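Local coordinates for cellulosomal scaffoldin anchoring protein C (Acetivibrio cellulolyticus, PDB 4UYP), which anchors cellulosomes at the bacterial cell surface, this chain being its third cohesin module, which binds the dockerin of the adaptor scaffoldin ScaB, at residues C[31-42]-C[68-79]; C[104-114]-C[134-143]. One frame throughout, in Å; residues are numbered along the deposited sequence.

Interaction 1: C[31-42]-C[68-79]; sequences IYALSFRTNFDP and NENGFASMTFEA. With SO4 (sulfate ion), chain Q.
The guanidinium of R37 lies flat over the ring of F72, the two planes 9° apart and R37 CZ 4.2 Å from the ring centroid, a stacked cation-pi pair. A bend at chi3 (-62°), after CG set anti to the backbone N, folds the group onto the ring. Next along this face, the amide of N39 reaches back: G71 O accepts from N39 ND2 (3.0 Å) and from F40 N (3.0 Å), which come from opposite faces of the carbonyl plane, while N39 OD1 is bonded to N115 ND2. G71 CA lies over one face of the F40 ring, 3.8 Å from its centroid, a CH-pi contact, and N68 OD1, which accepts from V47 N of strand 45-52, meets the ring edge at F40 CZ (3.5 Å). On the reverse face, L34 CG packs on F77 CB. An antiparallel ladder from A33–E78 to N39–F72 holds the side chains of strands 33-39 and 72-78 in register, and G71 with F72 forms a G1 bulge opposite N67. Beyond the pair, R37 NH2 bonds to V25 O of the neighbouring ScaB chain, S74 OG, in one of its two conformers, to L26 O of that chain, and E78 forms a salt bridge with its R22. The face carrying R37, F72, S74, T76 and E78 thus forms part of the dockerin-binding surface of a type I cohesin's beta-sandwich.

Interaction 2: C[104-114]-C[134-143]; sequences AKVGELYNITT and YNDGKIEVIA. With SO4 (sulfate ion), chain P.
Strands 109-114 and 137-141 form an antiparallel ladder in the cohesin sandwich, and it runs from a type II turn at K105–E108 to D136, a residue seen to bind calcium in a structure of this protein, though no calcium is bound to this chain. At the D136 end the carboxylate replaces a backbone partner: D136 OD1 accepts T114 N at 2.9 Å, the donor standing 45° out of the carboxylate plane, and T114 OG1 is also 3.0 Å from D136 OD1. The other branch of T114 goes to the aromatic side, with CG2 anti to the backbone N and lying over one face of the Y134 ring, 3.6 Å from its centroid. D136 N donates to O3 of a sulfate, probably from the crystallisation liquor, and the same sulfate is bonded to D136 N of the second subunit.

Paired backbone bonds link I112 with G137 and Y110 with I139, which puts I112 and I139 on one face of the sheet, where I112 CD1 meets I139 CD1 at 3.8 Å. On that face strand 45-52 of the sandwich supplies V45 against Y110 and I139, and I6 packs on I112. Further along, V141 CG2 touches the Y110 ring obliquely at CE2 (3.5 Å), while Y110 OH donates to E108 OE1 (2.5 Å), which lies at the ring edge and is met from above its carboxylate plane. The turn is closed onto the partner strand by G107 N to V141 O (2.9 Å) and V141 N to E108 O. Across the sheet, L109 CD2 lies alongside the aliphatic part of E140, 3.6 Å from CG, and N111 ND2 donates to V132 O of the second subunit.

In the fold
After strands 3-11 and 16-24, the chain enters strand 33-39, which pairs with strand 72-78 to close interaction 1; the 25 residues separating segments 31-42 and 68-79 include strands 45-52 and 62-67. Only then does interaction 2 open: between segments 104-114 and 134-143 lie 19 residues, among them the rest of strand 109-122 and strand 127-128. The two loops are therefore in series, neither nested nor crossed. Their join is lateral: strands 33-39 and 109-122 are neighbours in the sheet, with N39 N 2.9 Å from T113 O, a probable hydrogen bond, and F40 packing on I112. The sheet thus runs from the dockerin-facing strands through to the strand beside 3-11, and both interactions also touch the second subunit.

Interaction 1: C[31-42]-C[68-79]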
loop_
_atom_site.group_PDB
_atom_site.type_symbol
_atom_site.label_atom_id
_atom_site.label_comp_id
_atom_site.label_asym_id
_atom_site.label_seq_id
_atom_site.Cartn_x
_atom_site.Cartn_y
_atom_site.Cartn_z
ATOM N N ILE C 31 20.451 5.781 11.403
ATOM C CA ILE C 31 19.088 6.114 11.031
ATOM C C ILE C 31 18.410 6.662 12.281
ATOM O O ILE C 31 18.367 5.957 13.333
ATOM C CB ILE C 31 18.329 4.838 10.554
ATOM C CG1 ILE C 31 19.038 4.179 9.346
ATOM C CG2 ILE C 31 16.892 5.261 10.234
ATOM C CD1 ILE C 31 18.432 2.750 9.007
ATOM N N TYR C 32 17.984 7.931 12.209
ATOM C CA TYR C 32 17.333 8.566 13.346
ATOM C C TYR C 32 15.829 8.266 13.429
ATOM O O TYR C 32 15.253 8.297 14.522
ATOM C CB TYR C 32 17.592 10.094 13.125
ATOM C CG TYR C 32 17.114 11.004 14.220
ATOM C CD1 TYR C 32 17.678 10.889 15.522
ATOM C CD2 TYR C 32 16.132 11.945 14.032
ATOM C CE1 TYR C 32 17.287 11.778 16.523
ATOM C CE2 TYR C 32 15.738 12.871 15.032
ATOM C CZ TYR C 32 16.314 12.751 16.273
ATOM O OH TYR C 32 15.970 13.611 17.289
ATOM N N ALA C 33 15.176 8.141 12.246
ATOM C CA ALA C 33 13.699 7.933 12.291
ATOM C C ALA C 33 13.360 7.192 11.013
ATOM O O ALA C 33 13.941 7.389 9.970
ATOM C CB ALA C 33 12.928 9.257 12.354
ATOM N N LEU C 34 12.340 6.332 11.081
ATOM C CA LEU C 34 11.867 5.612 9.878
ATOM C C LEU C 34 10.466 5.165 10.151
ATOM O O LEU C 34 10.007 4.953 11.288
ATOM C CB LEU C 34 12.782 4.400 9.556
ATOM C CG LEU C 34 12.630 3.186 10.502
ATOM C CD1 LEU C 34 11.683 2.161 9.814
ATOM C CD2 LEU C 34 14.037 2.569 10.709
ATOM N N SER C 35 9.728 5.026 9.051
ATOM C CA SER C 35 8.467 4.213 9.080
ATOM C C SER C 35 8.593 3.147 7.986
ATOM O O SER C 35 9.249 3.334 6.989
ATOM C CB SER C 35 7.234 5.086 8.850
ATOM O OG SER C 35 7.261 5.639 7.547
ATOM N N PHE C 36 7.965 2.023 8.299
ATOM C CA PHE C 36 8.034 0.911 7.367
ATOM C C PHE C 36 6.665 0.279 7.339
ATOM O O PHE C 36 6.133 -0.087 8.401
ATOM C CB PHE C 36 9.088 -0.143 7.810
ATOM C CG PHE C 36 9.199 -1.307 6.860
ATOM C CD1 PHE C 36 9.863 -1.102 5.707
ATOM C CD2 PHE C 36 8.532 -2.536 7.107
ATOM C CE1 PHE C 36 9.975 -2.030 4.725
ATOM C CE2 PHE C 36 8.630 -3.526 6.035
ATOM C CZ PHE C 36 9.365 -3.197 4.951
ATOM N N ARG C 37 5.982 0.208 6.174
ATOM C CA ARG C 37 4.649 -0.422 6.107
ATOM C C ARG C 37 4.649 -1.504 5.084
ATOM O O ARG C 37 5.211 -1.338 3.994
ATOM C CB ARG C 37 3.676 0.661 5.674
ATOM C CG ARG C 37 2.276 0.023 5.592
ATOM C CD ARG C 37 1.146 1.000 5.265
ATOM N NE ARG C 37 1.041 1.979 6.306
ATOM C CZ ARG C 37 -0.009 2.759 6.377
ATOM N NH1 ARG C 37 -1.042 2.723 5.520
ATOM N NH2 ARG C 37 -0.111 3.667 7.347
ATOM N N THR C 38 4.071 -2.637 5.470
ATOM C CA THR C 38 3.877 -3.819 4.565
ATOM C C THR C 38 2.407 -3.973 4.321
ATOM O O THR C 38 1.587 -3.891 5.242
ATOM C CB THR C 38 4.306 -5.180 5.226
ATOM O OG1 THR C 38 3.572 -5.423 6.407
ATOM C CG2 THR C 38 5.848 -5.133 5.558
ATOM N N ASN C 39 2.012 -4.287 3.064
ATOM C CA ASN C 39 0.654 -4.780 2.816
ATOM C C ASN C 39 0.628 -6.294 2.548
ATOM O O ASN C 39 1.624 -6.883 2.190
ATOM C CB ASN C 39 0.083 -4.037 1.557
ATOM C CG ASN C 39 -0.164 -2.528 1.874
ATOM O OD1 ASN C 39 0.694 -1.692 1.466
ATOM N ND2 ASN C 39 -1.201 -2.214 2.578
ATOM N N PHE C 40 -0.593 -6.721 2.706
ATOM C CA PHE C 40 -0.896 -8.159 2.477
ATOM C C PHE C 40 -2.388 -8.280 2.217
ATOM O O PHE C 40 -3.199 -7.421 2.567
ATOM C CB PHE C 40 -0.535 -9.010 3.730
ATOM C CG PHE C 40 -1.194 -8.518 5.030
ATOM C CD1 PHE C 40 -0.509 -7.498 5.823
ATOM C CD2 PHE C 40 -2.474 -9.010 5.514
ATOM C CE1 PHE C 40 -1.093 -7.064 7.033
ATOM C CE2 PHE C 40 -3.020 -8.559 6.711
ATOM C CZ PHE C 40 -2.326 -7.564 7.475
ATOM N N ASP C 41 -2.762 -9.393 1.540
ATOM C CA ASP C 41 -4.155 -9.710 1.355
ATOM C C ASP C 41 -4.836 -10.235 2.543
ATOM O O ASP C 41 -4.411 -11.298 3.033
ATOM C CB ASP C 41 -4.304 -10.709 0.129
ATOM C CG ASP C 41 -5.759 -11.073 -0.101
ATOM O OD1 ASP C 41 -6.621 -11.085 0.772
ATOM O OD2 ASP C 41 -5.910 -11.715 -1.217
ATOM N N PRO C 42 -5.731 -9.495 3.268
ATOM C CA PRO C 42 -6.176 -9.872 4.562
ATOM C C PRO C 42 -7.094 -11.085 4.663
ATOM O O PRO C 42 -7.391 -11.527 5.761
ATOM C CB PRO C 42 -6.851 -8.550 5.094
ATOM C CG PRO C 42 -7.353 -7.997 3.827
ATOM C CD PRO C 42 -6.373 -8.220 2.794
ATOM N N ASN C 68 -5.957 -5.646 10.331
ATOM C CA ASN C 68 -6.200 -6.947 9.686
ATOM C C ASN C 68 -7.477 -6.923 8.838
ATOM O O ASN C 68 -7.751 -7.937 8.158
ATOM C CB ASN C 68 -6.298 -8.000 10.696
ATOM C CG ASN C 68 -4.912 -8.475 11.227
ATOM O OD1 ASN C 68 -3.957 -8.480 10.395
ATOM N ND2 ASN C 68 -4.801 -8.905 12.458
ATOM N N GLU C 69 -8.219 -5.860 8.837
ATOM C CA GLU C 69 -9.280 -5.753 7.890
ATOM C C GLU C 69 -8.836 -5.124 6.622
ATOM O O GLU C 69 -9.244 -5.558 5.508
ATOM C CB GLU C 69 -10.450 -4.953 8.525
ATOM C CG GLU C 69 -11.208 -5.627 9.668
ATOM C CD GLU C 69 -10.315 -5.981 10.856
ATOM O OE1 GLU C 69 -9.582 -5.058 11.391
ATOM O OE2 GLU C 69 -10.258 -7.194 11.200
ATOM N N ASN C 70 -7.907 -4.158 6.710
ATOM C CA ASN C 70 -7.444 -3.446 5.561
ATOM C C ASN C 70 -6.131 -3.969 4.970
ATOM O O ASN C 70 -5.736 -3.641 3.877
ATOM C CB ASN C 70 -7.350 -1.985 5.916
ATOM C CG ASN C 70 -8.769 -1.380 6.103
ATOM O OD1 ASN C 70 -9.746 -1.985 5.710
ATOM N ND2 ASN C 70 -8.848 -0.242 6.733
ATOM N N GLY C 71 -5.472 -4.828 5.666
ATOM C CA GLY C 71 -4.279 -5.454 5.020
ATOM C C GLY C 71 -2.961 -4.658 5.079
ATOM O O GLY C 71 -2.209 -4.581 4.137
ATOM N N PHE C 72 -2.721 -4.056 6.310
ATOM C CA PHE C 72 -1.353 -3.485 6.406
ATOM C C PHE C 72 -0.863 -3.614 7.857
ATOM O O PHE C 72 -1.583 -3.765 8.802
ATOM C CB PHE C 72 -1.257 -1.999 5.948
ATOM C CG PHE C 72 -2.067 -1.055 6.825
ATOM C CD1 PHE C 72 -1.502 -0.433 7.996
ATOM C CD2 PHE C 72 -3.391 -0.691 6.519
ATOM C CE1 PHE C 72 -2.287 0.449 8.768
ATOM C CE2 PHE C 72 -4.122 0.222 7.305
ATOM C CZ PHE C 72 -3.606 0.777 8.475
ATOM N N ALA C 73 0.454 -3.549 7.899
ATOM C CA ALA C 73 1.228 -3.509 9.158
ATOM C C ALA C 73 2.241 -2.415 9.026
ATOM O O ALA C 73 2.982 -2.355 8.062
ATOM C CB ALA C 73 1.917 -4.838 9.443
ATOM N N SER C 74 2.354 -1.612 10.088
ATOM C CA SER C 74 3.252 -0.413 10.105
ATOM C C SER C 74 4.123 -0.462 11.332
ATOM O O SER C 74 3.673 -0.853 12.402
ATOM C CB SER C 74 2.497 0.910 10.186
ATOM O OG SER C 74 1.573 1.031 9.080
ATOM N N MET C 75 5.343 -0.045 11.145
ATOM C CA MET C 75 6.379 -0.011 12.213
ATOM C C MET C 75 7.039 1.376 12.157
ATOM O O MET C 75 7.372 1.817 11.048
ATOM C CB MET C 75 7.419 -1.149 11.959
ATOM C CG MET C 75 6.858 -2.537 12.391
ATOM S SD MET C 75 7.128 -3.771 11.072
ATOM C CE MET C 75 5.901 -3.342 9.793
ATOM N N THR C 76 7.298 1.964 13.312
ATOM C CA THR C 76 8.158 3.187 13.322
ATOM C C THR C 76 9.280 3.028 14.300
ATOM O O THR C 76 9.176 2.357 15.336
ATOM C CB THR C 76 7.427 4.494 13.694
ATOM O OG1 THR C 76 6.772 4.392 14.983
ATOM C CG2 THR C 76 6.326 4.752 12.636
ATOM N N PHE C 77 10.399 3.682 13.954
ATOM C CA PHE C 77 11.540 3.867 14.880
ATOM C C PHE C 77 11.825 5.342 14.989
ATOM O O PHE C 77 11.834 6.077 13.975
ATOM C CB PHE C 77 12.781 3.184 14.320
ATOM C CG PHE C 77 14.033 3.437 15.133
ATOM C CD1 PHE C 77 14.217 2.845 16.388
ATOM C CD2 PHE C 77 14.995 4.308 14.662
ATOM C CE1 PHE C 77 15.362 3.068 17.143
ATOM C CE2 PHE C 77 16.148 4.558 15.417
ATOM C CZ PHE C 77 16.332 3.953 16.640
ATOM N N GLU C 78 11.947 5.825 16.235
ATOM C CA GLU C 78 12.338 7.227 16.502
ATOM C C GLU C 78 13.476 7.152 17.510
ATOM O O GLU C 78 13.191 6.794 18.696
ATOM C CB GLU C 78 11.176 7.994 17.029
ATOM C CG GLU C 78 9.929 8.088 16.085
ATOM C CD GLU C 78 8.605 8.303 16.890
ATOM O OE1 GLU C 78 8.274 7.467 17.786
ATOM O OE2 GLU C 78 8.014 9.362 16.508
ATOM N N ALA C 79 14.703 7.417 17.117
ATOM C CA ALA C 79 15.766 7.479 18.107
ATOM C C ALA C 79 15.497 8.573 19.108
ATOM O O ALA C 79 14.816 9.537 18.807
ATOM C CB ALA C 79 17.045 7.776 17.400
HETATM S S SO4 Q . -6.886 -7.961 15.433
HETATM O O1 SO4 Q . -5.965 -8.803 16.324
HETATM O O2 SO4 Q . -7.228 -8.514 14.087
HETATM O O3 SO4 Q . -6.236 -6.609 15.498
HETATM O O4 SO4 Q . -8.235 -7.827 16.112
HETATM O O HOH W 1 -9.105 -10.359 7.574
#

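Interaction 2: C[104-114]-C[134-143]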
loop_
_atom_site.group_PDB
_atom_site.type_symbol
_atom_site.label_atom_id
_atom_site.label_comp_id
_atom_site.label_asym_id
_atom_site.label_seq_id
_atom_site.Cartn_x
_atom_site.Cartn_y
_atom_site.Cartn_z
ATOM N N ALA C 104 -6.640 -21.682 3.270
ATOM C CA ALA C 104 -5.559 -21.604 2.232
ATOM C C ALA C 104 -5.358 -22.963 1.547
ATOM O O ALA C 104 -5.393 -24.011 2.204
ATOM C CB ALA C 104 -4.294 -21.140 2.936
ATOM N N LYS C 105 -5.088 -22.912 0.241
ATOM C CA LYS C 105 -4.810 -24.122 -0.507
ATOM C C LYS C 105 -3.334 -24.171 -0.771
ATOM O O LYS C 105 -2.630 -23.179 -0.947
ATOM C CB LYS C 105 -5.552 -24.181 -1.847
ATOM C CG LYS C 105 -7.065 -23.918 -1.692
ATOM C CD LYS C 105 -7.738 -25.049 -1.027
ATOM C CE LYS C 105 -9.193 -25.142 -1.507
ATOM N NZ LYS C 105 -9.874 -26.110 -0.608
ATOM N N VAL C 106 -2.834 -25.423 -0.820
ATOM C CA VAL C 106 -1.395 -25.601 -1.138
ATOM C C VAL C 106 -1.053 -25.031 -2.509
ATOM O O VAL C 106 -1.816 -25.216 -3.516
ATOM C CB VAL C 106 -1.069 -27.119 -1.101
ATOM C CG1 VAL C 106 0.375 -27.393 -1.557
ATOM C CG2 VAL C 106 -1.207 -27.608 0.357
ATOM N N GLY C 107 0.046 -24.258 -2.552
ATOM C CA GLY C 107 0.483 -23.656 -3.757
ATOM C C GLY C 107 0.182 -22.159 -3.885
ATOM O O GLY C 107 0.756 -21.462 -4.747
ATOM N N GLU C 108 -0.672 -21.685 -2.976
ATOM C CA GLU C 108 -0.950 -20.238 -2.990
ATOM C C GLU C 108 0.290 -19.492 -2.547
ATOM O O GLU C 108 1.146 -19.984 -1.719
ATOM C CB GLU C 108 -2.098 -19.937 -2.057
ATOM C CG GLU C 108 -3.409 -20.577 -2.552
ATOM C CD GLU C 108 -4.647 -20.273 -1.694
ATOM O OE1 GLU C 108 -4.738 -19.323 -1.014
ATOM O OE2 GLU C 108 -5.646 -20.928 -2.013
ATOM N N LEU C 109 0.481 -18.303 -3.114
ATOM C CA LEU C 109 1.653 -17.456 -2.818
ATOM C C LEU C 109 1.134 -16.110 -2.379
ATOM O O LEU C 109 0.324 -15.480 -3.136
ATOM C CB LEU C 109 2.544 -17.257 -4.064
ATOM C CG LEU C 109 3.005 -18.605 -4.700
ATOM C CD1 LEU C 109 3.795 -18.286 -5.955
ATOM C CD2 LEU C 109 3.909 -19.408 -3.791
ATOM N N TYR C 110 1.544 -15.655 -1.227
ATOM C CA TYR C 110 1.049 -14.347 -0.705
ATOM C C TYR C 110 2.167 -13.403 -0.735
ATOM O O TYR C 110 3.253 -13.573 -0.142
ATOM C CB TYR C 110 0.494 -14.507 0.700
ATOM C CG TYR C 110 -0.535 -15.644 0.824
ATOM C CD1 TYR C 110 -1.436 -15.926 -0.230
ATOM C CD2 TYR C 110 -0.549 -16.495 1.897
ATOM C CE1 TYR C 110 -2.421 -16.923 -0.146
ATOM C CE2 TYR C 110 -1.526 -17.469 2.012
ATOM C CZ TYR C 110 -2.420 -17.721 0.945
ATOM O OH TYR C 110 -3.345 -18.736 0.996
ATOM N N ASN C 111 1.996 -12.279 -1.506
ATOM C CA ASN C 111 3.030 -11.220 -1.616
ATOM C C ASN C 111 2.931 -10.272 -0.399
ATOM O O ASN C 111 1.838 -9.713 -0.106
ATOM C CB ASN C 111 2.674 -10.438 -2.888
ATOM C CG ASN C 111 2.885 -11.313 -4.109
ATOM O OD1 ASN C 111 4.022 -11.384 -4.623
ATOM N ND2 ASN C 111 1.820 -11.902 -4.589
ATOM N N ILE C 112 4.075 -10.159 0.280
ATOM C CA ILE C 112 4.122 -9.226 1.478
ATOM C C ILE C 112 5.049 -8.106 0.979
ATOM O O ILE C 112 6.217 -8.265 0.728
ATOM C CB ILE C 112 4.772 -10.025 2.662
ATOM C CG1 ILE C 112 4.027 -11.349 2.973
ATOM C CG2 ILE C 112 4.757 -9.149 3.878
ATOM C CD1 ILE C 112 2.514 -11.263 3.246
ATOM N N THR C 113 4.342 -6.999 0.778
ATOM C CA THR C 113 4.891 -5.903 -0.047
ATOM C C THR C 113 5.259 -4.631 0.707
ATOM O O THR C 113 4.487 -4.229 1.508
ATOM C CB THR C 113 3.817 -5.489 -1.171
ATOM O OG1 THR C 113 2.575 -5.135 -0.653
ATOM C CG2 THR C 113 3.543 -6.756 -2.129
ATOM N N THR C 114 6.402 -4.063 0.429
ATOM C CA THR C 114 6.766 -2.711 1.029
ATOM C C THR C 114 5.924 -1.606 0.394
ATOM O O THR C 114 5.906 -1.544 -0.866
ATOM C CB THR C 114 8.202 -2.466 0.801
ATOM O OG1 THR C 114 9.035 -3.527 1.325
ATOM C CG2 THR C 114 8.603 -1.142 1.571
ATOM N N TYR C 134 14.356 -1.923 -1.742
ATOM C CA TYR C 134 13.537 -2.865 -0.981
ATOM C C TYR C 134 13.438 -4.161 -1.721
ATOM O O TYR C 134 13.439 -4.162 -2.982
ATOM C CB TYR C 134 12.132 -2.395 -1.019
ATOM C CG TYR C 134 11.744 -1.057 -0.690
ATOM C CD1 TYR C 134 12.418 -0.282 0.254
ATOM C CD2 TYR C 134 10.632 -0.534 -1.296
ATOM C CE1 TYR C 134 12.033 0.995 0.561
ATOM C CE2 TYR C 134 10.171 0.703 -0.971
ATOM C CZ TYR C 134 10.834 1.440 -0.080
ATOM O OH TYR C 134 10.358 2.651 0.193
ATOM N N ASN C 135 13.330 -5.292 -1.036
ATOM C CA ASN C 135 13.200 -6.558 -1.689
ATOM C C ASN C 135 12.033 -7.226 -0.915
ATOM O O ASN C 135 12.226 -7.579 0.267
ATOM C CB ASN C 135 14.434 -7.402 -1.597
ATOM C CG ASN C 135 15.631 -6.809 -2.348
ATOM O OD1 ASN C 135 16.772 -7.108 -2.020
ATOM N ND2 ASN C 135 15.372 -6.001 -3.317
ATOM N N ASP C 136 10.878 -7.365 -1.557
ATOM C CA ASP C 136 9.658 -7.887 -0.899
ATOM C C ASP C 136 9.794 -9.447 -0.713
ATOM O O ASP C 136 10.693 -10.123 -1.188
ATOM C CB ASP C 136 8.442 -7.582 -1.774
ATOM C CG ASP C 136 7.994 -6.138 -1.759
ATOM O OD1 ASP C 136 8.597 -5.432 -0.916
ATOM O OD2 ASP C 136 7.061 -5.844 -2.560
ATOM N N GLY C 137 8.816 -9.954 0.081
ATOM C CA GLY C 137 8.798 -11.387 0.460
ATOM C C GLY C 137 7.526 -12.031 -0.032
ATOM O O GLY C 137 6.530 -11.387 -0.380
ATOM N N LYS C 138 7.531 -13.359 -0.005
ATOM C CA LYS C 138 6.333 -14.117 -0.318
ATOM C C LYS C 138 6.173 -15.209 0.777
ATOM O O LYS C 138 7.157 -15.709 1.353
ATOM C CB LYS C 138 6.488 -14.875 -1.652
ATOM C CG LYS C 138 6.598 -13.933 -2.850
ATOM C CD LYS C 138 6.919 -14.805 -4.066
ATOM C CE LYS C 138 7.639 -14.149 -5.173
ATOM N NZ LYS C 138 8.688 -13.267 -4.812
ATOM N N ILE C 139 4.926 -15.527 1.076
ATOM C CA ILE C 139 4.623 -16.715 1.906
ATOM C C ILE C 139 4.005 -17.751 0.986
ATOM O O ILE C 139 3.018 -17.477 0.257
ATOM C CB ILE C 139 3.588 -16.363 2.984
ATOM C CG1 ILE C 139 4.172 -15.346 3.971
ATOM C CG2 ILE C 139 3.104 -17.656 3.741
ATOM C CD1 ILE C 139 3.051 -14.716 4.836
ATOM N N GLU C 140 4.642 -18.938 0.927
ATOM C CA GLU C 140 4.079 -20.054 0.153
ATOM C C GLU C 140 3.340 -21.046 1.042
ATOM O O GLU C 140 3.871 -21.455 2.068
ATOM C CB GLU C 140 5.264 -20.776 -0.603
ATOM C CG GLU C 140 4.697 -22.017 -1.388
ATOM C CD GLU C 140 5.663 -22.565 -2.441
ATOM O OE1 GLU C 140 6.793 -22.058 -2.568
ATOM O OE2 GLU C 140 5.232 -23.490 -3.129
ATOM N N VAL C 141 2.095 -21.378 0.651
ATOM C CA VAL C 141 1.318 -22.381 1.419
ATOM C C VAL C 141 1.759 -23.810 1.022
ATOM O O VAL C 141 1.728 -24.127 -0.177
ATOM C CB VAL C 141 -0.166 -22.166 1.199
ATOM C CG1 VAL C 141 -0.902 -23.175 2.073
ATOM C CG2 VAL C 141 -0.525 -20.743 1.583
ATOM N N ILE C 142 2.210 -24.541 2.011
ATOM C CA ILE C 142 2.701 -25.908 1.748
ATOM C C ILE C 142 1.839 -26.927 2.453
ATOM O O ILE C 142 1.016 -26.622 3.316
ATOM C CB ILE C 142 4.184 -26.035 2.087
ATOM C CG1 ILE C 142 4.458 -25.686 3.559
ATOM C CG2 ILE C 142 5.040 -25.200 1.148
ATOM C CD1 ILE C 142 5.885 -26.052 4.033
ATOM N N ALA C 143 2.052 -28.200 2.048
ATOM C CA ALA C 143 1.287 -29.269 2.668
ATOM C C ALA C 143 1.925 -29.883 3.886
ATOM O O ALA C 143 1.134 -30.403 4.787
ATOM C CB ALA C 143 1.138 -30.425 1.638
HETATM S S SO4 P . 10.616 -6.724 -5.363
HETATM O O1 SO4 P . 11.512 -7.933 -5.051
HETATM O O2 SO4 P . 11.274 -5.764 -6.371
HETATM O O3 SO4 P . 10.502 -6.031 -4.038
HETATM O O4 SO4 P . 9.242 -6.988 -5.967
HETATM O O HOH W 2 5.880 -9.775 -3.136
#